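Local atomic coordinates of galactitol-1-phosphate 5-dehydrogenase (Escherichia coli, PDB entry 4UEJ), a protein that catalyses the zinc-dependent, NAD-linked oxidation of galactitol 1-phosphate to D-tagatose 6-phosphate, and works as a homodimer. Residues 133-138 and 305-310; 150-155 and 255-260; 175-180 and 188-193; 202-207 and 314-319; 215-220 and 243-248. All blocks are in the same frame, centred on the assembly; numbering follows the deposited sequence. Where two conformers were deposited one is given.

Contact 1: residues 133-138 and 305-310; sequences TDMPIE and LLTERK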
# COMPACT_ATOMS: atom_id res chain seq x y z
N THR A 133 37.95 -0.99 -10.89
CA THR A 133 39.01 -1.94 -11.24
C THR A 133 39.57 -2.68 -10.03
O THR A 133 40.13 -3.77 -10.17
CB THR A 133 40.16 -1.23 -11.98
OG1 THR A 133 40.64 -0.13 -11.19
CG2 THR A 133 39.69 -0.72 -13.34
N ASP A 134 39.43 -2.10 -8.84
CA ASP A 134 39.96 -2.73 -7.63
C ASP A 134 38.94 -3.64 -6.94
O ASP A 134 39.24 -4.29 -5.94
CB ASP A 134 40.46 -1.66 -6.64
CG ASP A 134 39.33 -0.87 -6.01
OD1 ASP A 134 38.24 -0.76 -6.61
OD2 ASP A 134 39.53 -0.34 -4.89
N MET A 135 37.73 -3.70 -7.48
CA MET A 135 36.72 -4.56 -6.89
C MET A 135 36.97 -6.02 -7.23
O MET A 135 37.09 -6.38 -8.41
CB MET A 135 35.32 -4.14 -7.35
CG MET A 135 34.22 -5.05 -6.86
SD MET A 135 32.55 -4.52 -7.33
CE MET A 135 32.40 -2.97 -6.44
N PRO A 136 37.05 -6.88 -6.21
CA PRO A 136 37.17 -8.31 -6.49
C PRO A 136 36.00 -8.73 -7.36
O PRO A 136 34.86 -8.39 -7.04
CB PRO A 136 37.13 -8.96 -5.10
CG PRO A 136 37.60 -7.86 -4.17
CD PRO A 136 37.02 -6.60 -4.76
N ILE A 137 36.29 -9.41 -8.47
CA ILE A 137 35.29 -9.65 -9.50
C ILE A 137 34.11 -10.46 -8.95
O ILE A 137 32.97 -10.22 -9.34
CB ILE A 137 35.92 -10.38 -10.72
CG1 ILE A 137 34.92 -10.43 -11.88
CG2 ILE A 137 36.43 -11.76 -10.36
CD1 ILE A 137 34.53 -9.06 -12.38
N GLU A 138 34.40 -11.37 -8.02
CA GLU A 138 33.36 -12.17 -7.39
C GLU A 138 32.31 -11.29 -6.73
O GLU A 138 31.12 -11.62 -6.77
CB GLU A 138 33.96 -13.13 -6.36
CG GLU A 138 32.92 -13.95 -5.60
CD GLU A 138 33.54 -14.92 -4.61
OE1 GLU A 138 34.26 -15.85 -5.05
OE2 GLU A 138 33.31 -14.76 -3.39
N LEU A 305 28.87 1.51 -1.92
CA LEU A 305 28.81 0.90 -0.60
C LEU A 305 29.80 -0.26 -0.51
O LEU A 305 30.46 -0.46 0.51
CB LEU A 305 27.40 0.43 -0.28
CG LEU A 305 26.40 1.57 -0.06
CD1 LEU A 305 25.01 1.00 0.14
CD2 LEU A 305 26.80 2.42 1.14
N LEU A 306 29.89 -1.04 -1.59
CA LEU A 306 30.86 -2.13 -1.63
C LEU A 306 32.28 -1.61 -1.55
O LEU A 306 33.11 -2.11 -0.78
CB LEU A 306 30.67 -2.96 -2.90
CG LEU A 306 29.52 -3.97 -2.90
CD1 LEU A 306 29.20 -4.47 -4.32
CD2 LEU A 306 29.86 -5.14 -2.00
N THR A 307 32.59 -0.59 -2.34
CA THR A 307 33.96 -0.11 -2.37
C THR A 307 34.33 0.52 -1.04
O THR A 307 35.48 0.47 -0.64
CB THR A 307 34.18 0.90 -3.50
OG1 THR A 307 33.37 2.06 -3.27
CG2 THR A 307 33.79 0.28 -4.80
N GLU A 308 33.34 1.08 -0.35
CA GLU A 308 33.59 1.73 0.93
C GLU A 308 33.63 0.75 2.08
O GLU A 308 33.74 1.16 3.23
CB GLU A 308 32.51 2.78 1.20
CG GLU A 308 32.61 3.94 0.25
CD GLU A 308 31.43 4.86 0.32
OE1 GLU A 308 30.61 4.77 1.25
OE2 GLU A 308 31.34 5.69 -0.59
N ARG A 309 33.50 -0.54 1.78
CA ARG A 309 33.57 -1.58 2.80
C ARG A 309 32.41 -1.52 3.77
O ARG A 309 32.54 -1.91 4.93
CB ARG A 309 34.89 -1.47 3.59
CG ARG A 309 36.14 -1.50 2.77
CD ARG A 309 36.09 -2.57 1.72
NE ARG A 309 37.43 -2.87 1.21
CZ ARG A 309 37.68 -3.26 -0.04
NH1 ARG A 309 36.68 -3.39 -0.91
NH2 ARG A 309 38.92 -3.52 -0.42
N LYS A 310 31.27 -1.02 3.32
CA LYS A 310 30.10 -0.92 4.18
C LYS A 310 29.25 -2.18 4.10
O LYS A 310 28.34 -2.38 4.90
CB LYS A 310 29.25 0.30 3.81
CG LYS A 310 30.02 1.57 3.59
CD LYS A 310 30.38 2.25 4.88
CE LYS A 310 29.64 3.59 5.02
NZ LYS A 310 30.03 4.61 3.99
O HOH W 1 39.17 -2.71 -2.95
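Met135 and Thr307 mark the closest passage of the two backbones, their CA atoms 6.9 Å apart. One side is an irregular loop leading from strand 128-130 toward helix 143-155; the other is the last turn of helix 297-307. That helix ends in a Schellman motif: Arg309 takes a positive phi of 66°, and Lys310 N reaches back to Leu305 O over 3.0 Å while Arg309 N bonds to Leu306 O. Across the gap the contact rests on one long side chain. Met135 runs straight through chi1 and chi2 and then bends at chi3 (-65°), which lays its terminal methyl on the helix. Met135 CE lies 3.9 Å from Leu306 CB and equally far from Thr307 CG2, with the methionine crossing the threonine at about a right angle. Thr307 suits a helix end at the edge of the core: OG1 turns back to Arg304 O in its own helix, and the methyl is left to meet the methionine. Leu306 also packs on Ile143 and Ile146 of helix 143-155, with its side chain about 10 Å from that of Glu144, which by similarity binds the catalytic zinc. On the exposed side a water joins the segments weakly, accepting from Arg309 NH2 at 2.7 Å and donating to Asp134 O and OD2. Asp134 OD2 and Arg309 NH2 themselves stay 5.5 Å apart, a separation at which their opposite charges may still attract without a direct pair. The chemistry implies a seam closed by apolar packing, in which a flexible, unbranched methionine spans the distance and the charged groups are linked only weakly, through a water.

Contact 2: residues 150-155 and 255-260; sequences LHAFHL and QLALVG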
# COMPACT_ATOMS: atom_id res chain seq x y z
N LEU A 150 17.91 -1.72 -2.29
CA LEU A 150 18.11 -0.30 -2.50
C LEU A 150 16.94 0.31 -3.25
O LEU A 150 16.56 1.44 -2.98
CB LEU A 150 19.40 -0.02 -3.26
CG LEU A 150 20.69 -0.29 -2.47
CD1 LEU A 150 21.89 0.14 -3.32
CD2 LEU A 150 20.67 0.49 -1.17
N HIS A 151 16.39 -0.44 -4.19
CA HIS A 151 15.25 0.06 -4.96
C HIS A 151 14.04 0.26 -4.06
O HIS A 151 13.35 1.27 -4.17
CB HIS A 151 14.88 -0.91 -6.09
CG HIS A 151 13.77 -0.40 -6.95
ND1 HIS A 151 13.90 0.74 -7.73
CD2 HIS A 151 12.50 -0.83 -7.14
CE1 HIS A 151 12.76 0.97 -8.37
NE2 HIS A 151 11.90 0.02 -8.03
N ALA A 152 13.80 -0.70 -3.17
CA ALA A 152 12.72 -0.55 -2.19
C ALA A 152 12.94 0.66 -1.28
O ALA A 152 11.99 1.43 -1.05
CB ALA A 152 12.56 -1.80 -1.36
N PHE A 153 14.16 0.85 -0.76
CA PHE A 153 14.46 2.06 0.03
C PHE A 153 14.19 3.34 -0.78
O PHE A 153 13.66 4.33 -0.26
CB PHE A 153 15.92 2.07 0.51
CG PHE A 153 16.23 0.99 1.51
CD1 PHE A 153 15.24 0.42 2.29
CD2 PHE A 153 17.54 0.55 1.67
CE1 PHE A 153 15.54 -0.58 3.21
CE2 PHE A 153 17.84 -0.45 2.60
CZ PHE A 153 16.84 -1.02 3.35
N HIS A 154 14.58 3.33 -2.04
CA HIS A 154 14.37 4.48 -2.91
C HIS A 154 12.89 4.81 -3.06
O HIS A 154 12.49 5.97 -2.97
CB HIS A 154 14.99 4.23 -4.29
CG HIS A 154 14.80 5.36 -5.25
ND1 HIS A 154 14.78 5.17 -6.62
CD2 HIS A 154 14.63 6.68 -5.05
CE1 HIS A 154 14.60 6.34 -7.21
NE2 HIS A 154 14.50 7.27 -6.28
N LEU A 155 12.07 3.78 -3.26
CA LEU A 155 10.62 4.01 -3.40
C LEU A 155 10.03 4.56 -2.11
O LEU A 155 9.04 5.27 -2.16
CB LEU A 155 9.90 2.72 -3.77
CG LEU A 155 10.19 2.19 -5.18
CD1 LEU A 155 9.46 0.88 -5.38
CD2 LEU A 155 9.79 3.20 -6.23
N GLN A 255 5.68 2.56 6.75
CA GLN A 255 5.83 2.22 5.34
C GLN A 255 6.11 0.75 5.22
O GLN A 255 7.00 0.21 5.91
CB GLN A 255 6.95 3.01 4.69
CG GLN A 255 6.68 4.49 4.53
CD GLN A 255 7.93 5.22 4.12
OE1 GLN A 255 8.94 5.21 4.84
NE2 GLN A 255 7.90 5.82 2.94
N LEU A 256 5.39 0.06 4.35
CA LEU A 256 5.60 -1.37 4.15
C LEU A 256 5.92 -1.66 2.69
O LEU A 256 5.03 -1.66 1.84
CB LEU A 256 4.38 -2.18 4.60
CG LEU A 256 4.29 -3.65 4.19
CD1 LEU A 256 5.56 -4.42 4.54
CD2 LEU A 256 3.07 -4.27 4.86
N ALA A 257 7.19 -1.92 2.43
CA ALA A 257 7.67 -2.18 1.07
C ALA A 257 7.64 -3.67 0.78
O ALA A 257 8.26 -4.47 1.49
CB ALA A 257 9.06 -1.63 0.86
N LEU A 258 6.94 -4.03 -0.29
CA LEU A 258 6.75 -5.42 -0.64
C LEU A 258 7.75 -5.77 -1.73
O LEU A 258 7.68 -5.24 -2.83
CB LEU A 258 5.33 -5.67 -1.13
CG LEU A 258 4.19 -5.34 -0.16
CD1 LEU A 258 2.85 -5.54 -0.84
CD2 LEU A 258 4.29 -6.18 1.10
N VAL A 259 8.67 -6.67 -1.39
CA VAL A 259 9.76 -7.02 -2.26
C VAL A 259 9.56 -8.44 -2.77
O VAL A 259 9.85 -8.77 -3.91
CB VAL A 259 11.09 -6.88 -1.51
CG1 VAL A 259 12.26 -7.22 -2.41
CG2 VAL A 259 11.22 -5.46 -0.95
N GLY A 260 9.01 -9.28 -1.89
CA GLY A 260 8.84 -10.69 -2.16
C GLY A 260 7.56 -11.02 -2.89
O GLY A 260 6.48 -10.63 -2.48
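In the conformer given, chi1 of Val259 (-179°) sets CG2 opposite the carbonyl carbon and turns that methyl to Ala152 of helix 143-155; a second conformer was modelled, so this touch is doubtful. The helix here packs on the six-stranded parallel sheet of the Rossmann-type domain, against strand 255-258 and the residue just beyond it. Ala152 is the hub of the contact: its CB points at the strand, and the firm touch is between Ala152 CB and Ala257 CB, 4.1 Å apart. Small residues fit here because helix and strand come close, the CA atoms of Ala152 and Ala257 being 6.2 Å apart. Strand alternation puts Leu258 on the opposite face, where it packs on Leu277 of the second subunit. The side chain of Val259 is about 5 Å from the bound glycerol, consistent with a place beside the substrate cleft. Next to Ala152 in the helix, His151 is gripped at both nitrogens: ND1 is hydrogen-bonded to Glu298, and NE2 to Glu280 of the second subunit. One face of the His151 imidazole is covered within the helix by Leu155, whose CG sits 3.9 Å above the ring plane, offset toward the rim.

Contact 3: residues 175-180 and 188-193; sequences LAIQCA and VTAIDI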
# COMPACT_ATOMS: atom_id res chain seq x y z
N LEU A 175 21.31 -8.45 2.82
CA LEU A 175 21.93 -7.29 2.16
C LEU A 175 21.19 -6.01 2.55
O LEU A 175 21.82 -4.98 2.81
CB LEU A 175 21.94 -7.46 0.64
CG LEU A 175 22.95 -8.52 0.15
CD1 LEU A 175 22.63 -8.89 -1.31
CD2 LEU A 175 24.35 -8.03 0.27
N ALA A 176 19.87 -6.08 2.58
CA ALA A 176 19.05 -4.94 2.96
C ALA A 176 19.37 -4.44 4.37
O ALA A 176 19.39 -3.24 4.63
CB ALA A 176 17.57 -5.28 2.84
N ILE A 177 19.63 -5.36 5.29
CA ILE A 177 20.06 -4.96 6.63
C ILE A 177 21.33 -4.14 6.57
O ILE A 177 21.40 -3.06 7.17
CB ILE A 177 20.29 -6.18 7.52
CG1 ILE A 177 18.96 -6.88 7.78
CG2 ILE A 177 20.98 -5.76 8.82
CD1 ILE A 177 19.10 -8.24 8.44
N GLN A 178 22.32 -4.65 5.85
CA GLN A 178 23.59 -3.97 5.71
C GLN A 178 23.44 -2.59 5.07
O GLN A 178 24.07 -1.62 5.51
CB GLN A 178 24.57 -4.82 4.90
CG GLN A 178 24.86 -6.17 5.50
CD GLN A 178 25.87 -6.94 4.69
OE1 GLN A 178 26.70 -6.35 4.01
NE2 GLN A 178 25.81 -8.27 4.75
N CYS A 179 22.59 -2.50 4.05
CA CYS A 179 22.38 -1.22 3.37
C CYS A 179 21.67 -0.23 4.29
O CYS A 179 22.06 0.93 4.36
CB CYS A 179 21.60 -1.41 2.08
SG CYS A 179 22.60 -2.21 0.79
N ALA A 180 20.65 -0.69 5.01
CA ALA A 180 19.94 0.17 5.95
C ALA A 180 20.88 0.79 6.98
O ALA A 180 20.78 1.97 7.30
CB ALA A 180 18.82 -0.61 6.66
N VAL A 188 17.68 -1.11 13.01
CA VAL A 188 17.29 -2.17 12.09
C VAL A 188 16.93 -3.41 12.89
O VAL A 188 17.68 -3.83 13.77
CB VAL A 188 18.43 -2.51 11.10
CG1 VAL A 188 17.97 -3.57 10.12
CG2 VAL A 188 18.89 -1.26 10.38
N THR A 189 15.75 -3.95 12.59
CA THR A 189 15.25 -5.16 13.23
C THR A 189 15.14 -6.24 12.17
O THR A 189 14.69 -5.95 11.07
CB THR A 189 13.86 -4.91 13.87
OG1 THR A 189 14.01 -4.01 14.98
CG2 THR A 189 13.24 -6.22 14.34
N ALA A 190 15.54 -7.47 12.48
CA ALA A 190 15.42 -8.53 11.49
C ALA A 190 14.46 -9.62 11.99
O ALA A 190 14.51 -9.99 13.14
CB ALA A 190 16.79 -9.14 11.17
N ILE A 191 13.61 -10.11 11.10
CA ILE A 191 12.62 -11.12 11.45
C ILE A 191 12.70 -12.31 10.51
O ILE A 191 12.74 -12.13 9.30
CB ILE A 191 11.19 -10.53 11.43
CG1 ILE A 191 11.11 -9.29 12.31
CG2 ILE A 191 10.18 -11.59 11.84
CD1 ILE A 191 9.70 -8.64 12.38
N ASP A 192 12.74 -13.53 11.05
CA ASP A 192 12.83 -14.72 10.21
C ASP A 192 12.29 -15.96 10.93
O ASP A 192 12.25 -15.99 12.16
CB ASP A 192 14.27 -14.97 9.78
CG ASP A 192 14.37 -15.90 8.58
OD1 ASP A 192 13.90 -15.52 7.49
OD2 ASP A 192 14.91 -17.02 8.72
N ILE A 193 11.87 -16.96 10.15
CA ILE A 193 11.32 -18.20 10.72
C ILE A 193 12.38 -19.07 11.39
O ILE A 193 12.06 -19.88 12.25
CB ILE A 193 10.60 -19.05 9.64
CG1 ILE A 193 11.61 -19.75 8.72
CG2 ILE A 193 9.61 -18.21 8.84
CD1 ILE A 193 11.03 -20.88 7.92
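Ile177, Ala180, Val188 and Ala190 make the contact, and all of it is apolar packing between methyl and methylene groups. Ile177 is the most extended of the four: its CD1 reaches 3.7 Å to Ala190 CB, while CG2 lies 3.9 Å from Val188 CG1. That reach follows from the first torsion, with CG1 anti to the carbonyl carbon (chi1 -67°) and the chain carried on nearly straight to CD1. Val188 answers with both branches, CG1 against the isoleucine and CG2 3.8 Å from Ala180 CB. Beta-branched residues fill the layer, and the two alanines allow the helix to settle close: the axes of segments 175-180 and 188-192 come within 9.2 Å.

The polar ties lie outside this layer. Backbone bonds join the strand to both neighbours, Thr189 to Val164 and Ile166, Ala190 to Gln208 and Phe210. At the strand end, Asp192 OD1 accepts from Ala169 N in the turn before helix 171-182.

These segments run antiparallel, at 173° between their directions. This is the second half of the beta-alpha-beta crossover formed by strand 163-167, helix 171-182 and strand 187-192, whose glycine-rich first turn is consistent with the dinucleotide-binding Rossmann fold.

Contact 4: residues 202-207 and 314-319; sequences KSFGAM and EPLIAH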
# COMPACT_ATOMS: atom_id res chain seq x y z
N LYS A 202 22.40 -9.81 13.28
CA LYS A 202 22.95 -8.93 14.31
C LYS A 202 24.39 -8.51 13.98
O LYS A 202 24.77 -7.36 14.23
CB LYS A 202 22.92 -9.59 15.69
CG LYS A 202 21.53 -9.94 16.21
CD LYS A 202 21.63 -10.99 17.31
CE LYS A 202 20.27 -11.43 17.79
NZ LYS A 202 19.75 -10.51 18.83
N SER A 203 25.17 -9.43 13.41
CA SER A 203 26.55 -9.12 13.02
C SER A 203 26.60 -8.08 11.91
O SER A 203 27.60 -7.39 11.74
CB SER A 203 27.29 -10.38 12.60
OG SER A 203 27.01 -10.73 11.25
N PHE A 204 25.52 -7.98 11.15
CA PHE A 204 25.39 -7.03 10.06
C PHE A 204 24.83 -5.70 10.54
O PHE A 204 24.65 -4.77 9.75
CB PHE A 204 24.49 -7.59 8.96
CG PHE A 204 25.12 -8.70 8.20
CD1 PHE A 204 26.50 -8.79 8.10
CD2 PHE A 204 24.34 -9.65 7.56
CE1 PHE A 204 27.10 -9.83 7.39
CE2 PHE A 204 24.92 -10.66 6.85
CZ PHE A 204 26.31 -10.76 6.76
N GLY A 205 24.52 -5.63 11.83
CA GLY A 205 24.02 -4.39 12.39
C GLY A 205 22.58 -4.35 12.86
O GLY A 205 22.13 -3.31 13.34
N ALA A 206 21.83 -5.45 12.73
CA ALA A 206 20.48 -5.45 13.31
C ALA A 206 20.62 -5.36 14.83
O ALA A 206 21.43 -6.07 15.41
CB ALA A 206 19.69 -6.69 12.89
N MET A 207 19.87 -4.47 15.46
CA MET A 207 20.02 -4.29 16.90
C MET A 207 19.15 -5.28 17.66
O MET A 207 19.37 -5.53 18.84
CB MET A 207 19.70 -2.85 17.30
CG MET A 207 18.47 -2.25 16.65
SD MET A 207 16.95 -2.57 17.57
CE MET A 207 17.35 -1.84 19.15
N GLU A 314 31.19 -12.07 2.14
CA GLU A 314 31.69 -13.41 2.43
C GLU A 314 30.76 -14.26 3.32
O GLU A 314 30.54 -15.44 3.03
CB GLU A 314 33.09 -13.32 3.07
CG GLU A 314 33.81 -14.66 3.13
CD GLU A 314 33.95 -15.30 1.76
OE1 GLU A 314 34.17 -14.57 0.77
OE2 GLU A 314 33.82 -16.54 1.67
N PRO A 315 30.19 -13.67 4.40
CA PRO A 315 29.37 -14.53 5.27
C PRO A 315 28.10 -15.03 4.58
O PRO A 315 27.50 -15.98 5.06
CB PRO A 315 29.00 -13.62 6.44
CG PRO A 315 29.92 -12.46 6.36
CD PRO A 315 30.31 -12.31 4.95
N LEU A 316 27.71 -14.38 3.49
CA LEU A 316 26.49 -14.73 2.79
C LEU A 316 26.64 -15.99 1.95
O LEU A 316 25.64 -16.62 1.58
CB LEU A 316 26.04 -13.58 1.88
CG LEU A 316 25.82 -12.23 2.56
CD1 LEU A 316 25.51 -11.16 1.53
CD2 LEU A 316 24.71 -12.36 3.57
N ILE A 317 27.88 -16.35 1.63
CA ILE A 317 28.12 -17.39 0.64
C ILE A 317 28.15 -18.78 1.26
O ILE A 317 28.94 -19.04 2.18
CB ILE A 317 29.44 -17.12 -0.13
CG1 ILE A 317 29.36 -15.77 -0.84
CG2 ILE A 317 29.70 -18.22 -1.13
CD1 ILE A 317 30.68 -15.21 -1.32
N ALA A 318 27.28 -19.66 0.76
CA ALA A 318 27.19 -21.02 1.27
C ALA A 318 27.96 -21.99 0.39
O ALA A 318 28.41 -23.04 0.85
CB ALA A 318 25.73 -21.46 1.39
N HIS A 319 28.10 -21.65 -0.89
CA HIS A 319 28.74 -22.56 -1.82
C HIS A 319 29.48 -21.83 -2.93
O HIS A 319 28.95 -20.89 -3.53
CB HIS A 319 27.71 -23.51 -2.42
CG HIS A 319 28.30 -24.59 -3.27
ND1 HIS A 319 28.77 -25.77 -2.74
CD2 HIS A 319 28.50 -24.66 -4.60
CE1 HIS A 319 29.24 -26.53 -3.71
NE2 HIS A 319 29.08 -25.88 -4.85
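Phe204 meets Pro315 and Leu316 across the boundary between the Rossmann-type domain, where helix 196-203 ends, and the short 3-10 turn that leads into strand 317-321 of the mixed sheet. The helix closes with a Schellman motif, in which Lys202 O accepts from Gly205 N at 3.0 Å. Ser203, in the last turn, in the conformer given sends OG back to Leu200 O and so stays with its own helix. Phe204 follows and carries the whole contact. Its CG is anti to the carbonyl carbon (chi1 -71°), directing the ring toward the 3-10 turn; Ile177 and Gln178 of helix 171-182 also touch it. Pro315 comes to the ring edge, with CG in the ring plane and 4.0 Å from Phe204 CE1, and CB 3.9 Å from CZ. A rigid proline suits the turn and offers the phenyl a compact hydrocarbon surface. Replacing the phenylalanine by an alanine would probably open a gap beside Pro315 and leave the Leu316 methyl without its aromatic partner. Gly205 comes next with a phi of 112°, an angle at which a side chain would press on the carbonyl O of Phe204. Past it, Met207 joins the edge of the parallel sheet by backbone bonding to Val188. On the other segment, Leu316 approaches the ring obliquely, its CD2 lying 3.7 Å from Phe204 CE2.

Contact 5: residues 215-220 and 243-248; sequences MSAPQM and VELAVE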
# COMPACT_ATOMS: atom_id res chain seq x y z
N MET A 215 7.88 -16.24 18.31
CA MET A 215 7.14 -15.07 18.78
C MET A 215 5.93 -14.82 17.90
O MET A 215 6.00 -14.94 16.69
CB MET A 215 8.02 -13.83 18.77
CG MET A 215 9.33 -13.96 19.51
SD MET A 215 10.29 -12.44 19.41
CE MET A 215 9.16 -11.29 20.20
N SER A 216 4.83 -14.45 18.54
CA SER A 216 3.63 -14.01 17.83
C SER A 216 3.75 -12.55 17.44
O SER A 216 4.62 -11.84 17.95
CB SER A 216 2.40 -14.20 18.71
OG SER A 216 2.51 -13.35 19.83
N ALA A 217 2.86 -12.07 16.57
CA ALA A 217 2.90 -10.66 16.19
C ALA A 217 2.68 -9.71 17.38
O ALA A 217 3.38 -8.70 17.48
CB ALA A 217 1.89 -10.37 15.08
N PRO A 218 1.72 -10.01 18.28
CA PRO A 218 1.58 -9.08 19.41
C PRO A 218 2.83 -9.02 20.28
O PRO A 218 3.15 -7.96 20.82
CB PRO A 218 0.40 -9.66 20.20
CG PRO A 218 -0.38 -10.43 19.20
CD PRO A 218 0.63 -11.01 18.27
N GLN A 219 3.52 -10.14 20.41
CA GLN A 219 4.75 -10.15 21.18
C GLN A 219 5.80 -9.27 20.53
O GLN A 219 6.52 -8.55 21.21
CB GLN A 219 5.27 -11.58 21.35
CG GLN A 219 4.40 -12.39 22.29
CD GLN A 219 4.83 -13.83 22.40
OE1 GLN A 219 5.26 -14.44 21.42
NE2 GLN A 219 4.72 -14.39 23.61
N MET A 220 5.87 -9.33 19.21
CA MET A 220 6.80 -8.47 18.48
C MET A 220 6.39 -7.01 18.60
O MET A 220 7.23 -6.13 18.76
CB MET A 220 6.88 -8.88 17.01
CG MET A 220 7.37 -10.28 16.78
SD MET A 220 7.42 -10.60 15.01
CE MET A 220 7.52 -12.38 14.98
N VAL A 243 3.63 -11.34 4.90
CA VAL A 243 2.87 -10.15 4.53
C VAL A 243 1.87 -9.81 5.62
O VAL A 243 1.77 -8.67 6.06
CB VAL A 243 2.11 -10.31 3.19
CG1 VAL A 243 1.33 -9.04 2.87
CG2 VAL A 243 3.06 -10.66 2.06
N GLU A 244 1.13 -10.83 6.06
CA GLU A 244 0.22 -10.67 7.19
C GLU A 244 0.95 -10.18 8.44
O GLU A 244 0.47 -9.27 9.13
CB GLU A 244 -0.48 -12.00 7.50
CG GLU A 244 -1.40 -11.98 8.70
CD GLU A 244 -2.03 -13.34 8.97
OE1 GLU A 244 -1.29 -14.35 8.95
OE2 GLU A 244 -3.25 -13.40 9.21
N LEU A 245 2.11 -10.76 8.72
CA LEU A 245 2.88 -10.37 9.90
C LEU A 245 3.25 -8.89 9.85
O LEU A 245 3.14 -8.17 10.84
CB LEU A 245 4.14 -11.23 10.02
CG LEU A 245 5.03 -10.83 11.19
CD1 LEU A 245 4.36 -11.20 12.49
CD2 LEU A 245 6.39 -11.53 11.07
N ALA A 246 3.66 -8.44 8.67
CA ALA A 246 4.11 -7.07 8.51
C ALA A 246 2.98 -6.10 8.88
O ALA A 246 3.19 -5.12 9.58
CB ALA A 246 4.59 -6.84 7.08
N VAL A 247 1.77 -6.41 8.42
CA VAL A 247 0.63 -5.56 8.72
C VAL A 247 0.32 -5.61 10.21
O VAL A 247 0.04 -4.59 10.83
CB VAL A 247 -0.60 -5.97 7.91
CG1 VAL A 247 -1.84 -5.19 8.39
CG2 VAL A 247 -0.34 -5.71 6.43
N GLU A 248 0.37 -6.81 10.79
CA GLU A 248 0.05 -6.97 12.20
C GLU A 248 1.04 -6.27 13.14
O GLU A 248 0.64 -5.76 14.19
CB GLU A 248 -0.06 -8.45 12.56
CG GLU A 248 -1.31 -9.11 11.97
CD GLU A 248 -2.60 -8.58 12.60
OE1 GLU A 248 -2.56 -8.13 13.76
OE2 GLU A 248 -3.65 -8.63 11.94
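Ala217 and Glu248 meet at their CB atoms, 3.7 Å apart, so the flat carboxylate of Glu248 plays no part in the touch. The bend at chi2 (-68°) turns it to helix 270-278, where OE1 forms a salt bridge with Lys275 and OE2 a hydrogen bond with Thr272. The other flat group, the amide of Gln219, serves its own segment: OE1 accepts from Ser216 N at 2.9 Å, the donor tilted 21° from the carbonyl plane. Ser216 OG in turn accepts weakly from Gln219 N, which completes a capping box at the start of helix 217-223.

The packing centres on Leu245. Leu245 CD1 sits 3.7 Å from Ala217 CB and 4.0 Å from Met220 SD, and Met220 crosses the leucine at about a right angle. Small Ala217 lets the helices approach, whereas the long thioether of Met220 passes across the leucine methyls and also reaches Phe210. A serine in place of Met220 would probably leave both leucine methyls without the sulfur and its methyl, and open a gap toward strand 208-211. Such pairing of helices 217-223 and 240-249, side by side on one face of the parallel sheet, is characteristic of the Rossmann fold.

In the fold
Contacts 2 and 3 are the buried ones of the parallel sheet, built from small and branched apolar groups, and they touch where Phe153 packs on helix 171-182. Contact 5 lies on the opposite face of that sheet and farther out: Leu256 meets Ala246, and Ile191 meets Leu245 and Met220. Its charged and capping groups suit this partly buried place. Contacts 1 and 4 tie the Rossmann-type part to loops and strands of the catalytic part; each relies on one long or aromatic side chain. The packing of contact 1 is buried too, with a weak water bridge outside it, whereas contact 4 is partly buried. They touch through Glu138 and Ile317, while Leu175 on Leu316 connects contacts 3 and 4.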